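Side-chain contact in glycoside Hydrolase Family 43_12 (Metagenome, PDB 7JVH), which probably hydrolyses glycosidic bonds in plant cell-wall polysaccharides, as a gut-metagenome enzyme of glycoside hydrolase subfamily GH43_12: residues D72-N77 against D133-I138. Residues are numbered along the deposited sequence; the frame is centred on the assembly and turned at random.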
ATOM      1  N   ASP A  72      -4.217  -8.936  21.012  1.00 70.28           N
ATOM      2  CA  ASP A  72      -4.333  -8.815  19.554  1.00 66.70           C
ATOM      3  C   ASP A  72      -3.939  -7.442  19.004  1.00 67.71           C
ATOM      4  O   ASP A  72      -4.409  -6.408  19.498  1.00 69.36           O
ATOM      5  CB  ASP A  72      -5.764  -9.133  19.132  1.00 64.19           C
ATOM      6  CG  ASP A  72      -6.142 -10.557  19.413  1.00 65.58           C
ATOM      7  OD1 ASP A  72      -5.417 -11.453  18.932  1.00 67.76           O
ATOM      8  OD2 ASP A  72      -7.161 -10.778  20.092  1.00 65.02           O
ATOM      9  N   TYR A  73      -3.084  -7.461  17.970  1.00 57.01           N
ATOM     10  CA  TYR A  73      -2.653  -6.274  17.247  1.00 60.58           C
ATOM     11  C   TYR A  73      -3.316  -6.266  15.875  1.00 61.43           C
ATOM     12  O   TYR A  73      -3.505  -7.314  15.271  1.00 63.86           O
ATOM     13  CB  TYR A  73      -1.123  -6.240  17.065  1.00 61.76           C
ATOM     14  CG  TYR A  73      -0.330  -6.164  18.347  1.00 76.24           C
ATOM     15  CD1 TYR A  73      -0.165  -4.955  19.015  1.00 80.24           C
ATOM     16  CD2 TYR A  73       0.271  -7.308  18.904  1.00 74.68           C
ATOM     17  CE1 TYR A  73       0.566  -4.883  20.194  1.00 76.94           C
ATOM     18  CE2 TYR A  73       0.995  -7.237  20.078  1.00 71.90           C
ATOM     19  CZ  TYR A  73       1.139  -6.022  20.716  1.00 74.46           C
ATOM     20  OH  TYR A  73       1.842  -5.950  21.896  1.00 77.41           O
ATOM     21  N   TYR A  74      -3.660  -5.066  15.399  1.00 62.76           N
ATOM     22  CA  TYR A  74      -4.212  -4.868  14.058  1.00 66.18           C
ATOM     23  C   TYR A  74      -3.467  -3.736  13.367  1.00 58.31           C
ATOM     24  O   TYR A  74      -3.176  -2.717  13.979  1.00 58.59           O
ATOM     25  CB  TYR A  74      -5.716  -4.596  14.112  1.00 59.53           C
ATOM     26  CG  TYR A  74      -6.513  -5.723  14.744  1.00 56.73           C
ATOM     27  CD1 TYR A  74      -6.707  -5.771  16.112  1.00 54.43           C
ATOM     28  CD2 TYR A  74      -7.070  -6.733  13.969  1.00 57.09           C
ATOM     29  CE1 TYR A  74      -7.433  -6.797  16.703  1.00 58.56           C
ATOM     30  CE2 TYR A  74      -7.801  -7.755  14.545  1.00 60.72           C
ATOM     31  CZ  TYR A  74      -7.971  -7.783  15.914  1.00 61.23           C
ATOM     32  OH  TYR A  74      -8.682  -8.796  16.490  1.00 67.11           O
ATOM     33  N   LEU A  75      -3.130  -3.953  12.095  1.00 55.59           N
ATOM     34  CA  LEU A  75      -2.288  -3.040  11.337  1.00 57.35           C
ATOM     35  C   LEU A  75      -2.907  -2.838   9.967  1.00 51.29           C
ATOM     36  O   LEU A  75      -3.322  -3.804   9.330  1.00 63.32           O
ATOM     37  CB  LEU A  75      -0.876  -3.615  11.218  1.00 56.75           C
ATOM     38  CG  LEU A  75       0.092  -3.006  10.197  1.00 58.20           C
ATOM     39  CD1 LEU A  75       0.760  -1.737  10.710  1.00 38.31           C
ATOM     40  CD2 LEU A  75       1.122  -4.076   9.802  1.00 52.90           C
ATOM     41  N   VAL A  76      -2.971  -1.577   9.528  1.00 57.18           N
ATOM     42  CA  VAL A  76      -3.596  -1.212   8.261  1.00 54.57           C
ATOM     43  C   VAL A  76      -2.757  -0.201   7.479  1.00 53.56           C
ATOM     44  O   VAL A  76      -1.878   0.455   8.047  1.00 58.01           O
ATOM     45  CB  VAL A  76      -5.021  -0.689   8.472  1.00 51.03           C
ATOM     46  CG1 VAL A  76      -5.897  -1.747   9.127  1.00 40.27           C
ATOM     47  CG2 VAL A  76      -5.031   0.593   9.293  1.00 56.23           C
ATOM     48  N   ASN A  77      -3.052  -0.098   6.175  1.00 53.44           N
ATOM     49  CA  ASN A  77      -2.289   0.680   5.203  1.00 45.53           C
ATOM     50  C   ASN A  77      -3.202   1.410   4.192  1.00 37.32           C
ATOM     51  O   ASN A  77      -4.350   1.008   3.955  1.00 50.11           O
ATOM     52  CB  ASN A  77      -1.354  -0.257   4.436  1.00 55.39           C
ATOM     53  CG  ASN A  77      -0.419  -1.033   5.351  1.00 62.36           C
ATOM     54  OD1 ASN A  77      -0.659  -2.202   5.700  1.00 63.87           O
ATOM     55  ND2 ASN A  77       0.669  -0.379   5.742  1.00 56.66           N
ATOM     56  N   ASP A 133     -15.602  -0.430  23.706  1.00 63.58           N
ATOM     57  CA  ASP A 133     -15.212  -1.702  23.109  1.00 68.01           C
ATOM     58  C   ASP A 133     -15.493  -1.740  21.595  1.00 80.17           C
ATOM     59  O   ASP A 133     -16.100  -2.686  21.080  1.00 91.53           O
ATOM     60  CB  ASP A 133     -15.902  -2.868  23.855  1.00 68.23           C
ATOM     61  CG  ASP A 133     -15.391  -4.239  23.450  1.00 80.84           C
ATOM     62  OD1 ASP A 133     -14.267  -4.359  22.920  1.00 89.55           O
ATOM     63  OD2 ASP A 133     -16.128  -5.219  23.680  1.00 73.98           O
ATOM     64  N   THR A 134     -15.033  -0.698  20.888  1.00 71.99           N
ATOM     65  CA  THR A 134     -15.347  -0.484  19.480  1.00 73.94           C
ATOM     66  C   THR A 134     -14.111  -0.103  18.704  1.00 73.70           C
ATOM     67  O   THR A 134     -13.292   0.675  19.189  1.00 69.79           O
ATOM     68  CB  THR A 134     -16.397   0.637  19.275  1.00 72.31           C
ATOM     69  OG1 THR A 134     -17.528   0.413  20.133  1.00 65.47           O
ATOM     70  CG2 THR A 134     -16.874   0.663  17.815  1.00 74.29           C
ATOM     71  N   PHE A 135     -14.000  -0.656  17.493  1.00 70.26           N
ATOM     72  CA  PHE A 135     -12.922  -0.338  16.554  1.00 68.47           C
ATOM     73  C   PHE A 135     -13.354   0.782  15.590  1.00 69.58           C
ATOM     74  O   PHE A 135     -14.535   0.954  15.298  1.00 68.83           O
ATOM     75  CB  PHE A 135     -12.497  -1.586  15.778  1.00 70.83           C
ATOM     76  CG  PHE A 135     -11.785  -2.620  16.616  1.00 74.07           C
ATOM     77  CD1 PHE A 135     -12.505  -3.560  17.365  1.00 67.57           C
ATOM     78  CD2 PHE A 135     -10.398  -2.669  16.652  1.00 64.51           C
ATOM     79  CE1 PHE A 135     -11.851  -4.507  18.129  1.00 63.78           C
ATOM     80  CE2 PHE A 135      -9.739  -3.616  17.415  1.00 63.35           C
ATOM     81  CZ  PHE A 135     -10.465  -4.536  18.155  1.00 66.84           C
ATOM     82  N   TYR A 136     -12.359   1.524  15.094  1.00 70.21           N
ATOM     83  CA  TYR A 136     -12.524   2.685  14.222  1.00 68.54           C
ATOM     84  C   TYR A 136     -11.433   2.657  13.152  1.00 71.43           C
ATOM     85  O   TYR A 136     -10.251   2.546  13.468  1.00 78.29           O
ATOM     86  CB  TYR A 136     -12.381   3.970  15.039  1.00 62.05           C
ATOM     87  CG  TYR A 136     -13.524   4.250  15.985  1.00 64.83           C
ATOM     88  CD1 TYR A 136     -13.520   3.762  17.295  1.00 69.63           C
ATOM     89  CD2 TYR A 136     -14.600   5.027  15.578  1.00 65.27           C
ATOM     90  CE1 TYR A 136     -14.568   4.023  18.154  1.00 78.36           C
ATOM     91  CE2 TYR A 136     -15.658   5.309  16.439  1.00 64.69           C
ATOM     92  CZ  TYR A 136     -15.638   4.801  17.728  1.00 71.72           C
ATOM     93  OH  TYR A 136     -16.666   5.064  18.595  1.00 70.59           O
HETATM   94  N   MSE A 137     -11.840   2.739  11.884  1.00 56.81           N
HETATM   95  CA  MSE A 137     -10.911   2.972  10.790  1.00 62.33           C
HETATM   96  C   MSE A 137     -11.273   4.307  10.142  1.00 72.25           C
HETATM   97  O   MSE A 137     -12.322   4.425   9.508  1.00 85.15           O
HETATM   98  CB  MSE A 137     -10.981   1.817   9.782  1.00 56.40           C
HETATM   99  CG  MSE A 137      -9.756   1.688   8.904  1.00 60.37           C
HETATM  100 SE   MSE A 137      -9.613   3.146   7.616  1.00 65.96          SE
HETATM  101  CE  MSE A 137      -8.143   4.116   8.342  1.00 60.93           C
ATOM    102  N   ILE A 138     -10.406   5.308  10.324  1.00 58.07           N
ATOM    103  CA  ILE A 138     -10.657   6.653   9.831  1.00 66.49           C
ATOM    104  C   ILE A 138      -9.603   7.076   8.789  1.00 65.28           C
ATOM    105  O   ILE A 138      -8.407   6.930   9.002  1.00 66.90           O
ATOM    106  CB  ILE A 138     -10.725   7.667  11.001  1.00 57.05           C
ATOM    107  CG1 ILE A 138     -11.247   9.018  10.519  1.00 57.08           C
ATOM    108  CG2 ILE A 138      -9.372   7.842  11.669  1.00 50.39           C
ATOM    109  CD1 ILE A 138     -11.471  10.012  11.651  1.00 68.95           C
TER
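Tyr74 and Phe135 each turn CG beside the backbone N and anti to the carbonyl carbon (chi1 -60° and -69°), and from two separate strands their rings are directed at each other. There they meet as an offset edge-to-face pair: the edge of Phe135 is directed at the face of Tyr74, with ring centroids 5.4 Å apart and planes at 75°. CE2 of Phe135 makes the nearest approach, 3.9 Å from CD1 of Tyr74 and 4.0 Å from its CE1, while Phe135 CZ lies 4.1 Å from Tyr74 CE1. Within the two segments the touching falls to CD1 and CE1 of Tyr74 and to CE2 and CZ of Phe135. The backbones stay well apart, with CA of Tyr74 and CA of Phe135 separated by 10.1 Å, and no hydrogen bond joins 72-77 to 133-138. Further along, Val76 and Met137, a selenomethionine, also point toward the facing strand, but their closest atoms, Val76 CG2 and Met137 CE, are still 4.8 Å apart. Ile126 of strand 120-129 packs against both Tyr74 and Val76, and Lys69 touches Phe135. The ring of Tyr74 additionally meets His90, and that of Phe135 meets Tyr128, so each ring of the pair has a second aromatic neighbour. Strands 72-76 and 134-142 are the second strands of two consecutive four-stranded antiparallel sheets, so the pair packs neighbouring blades together in the five-bladed beta-propeller characteristic of family 43 glycoside hydrolases.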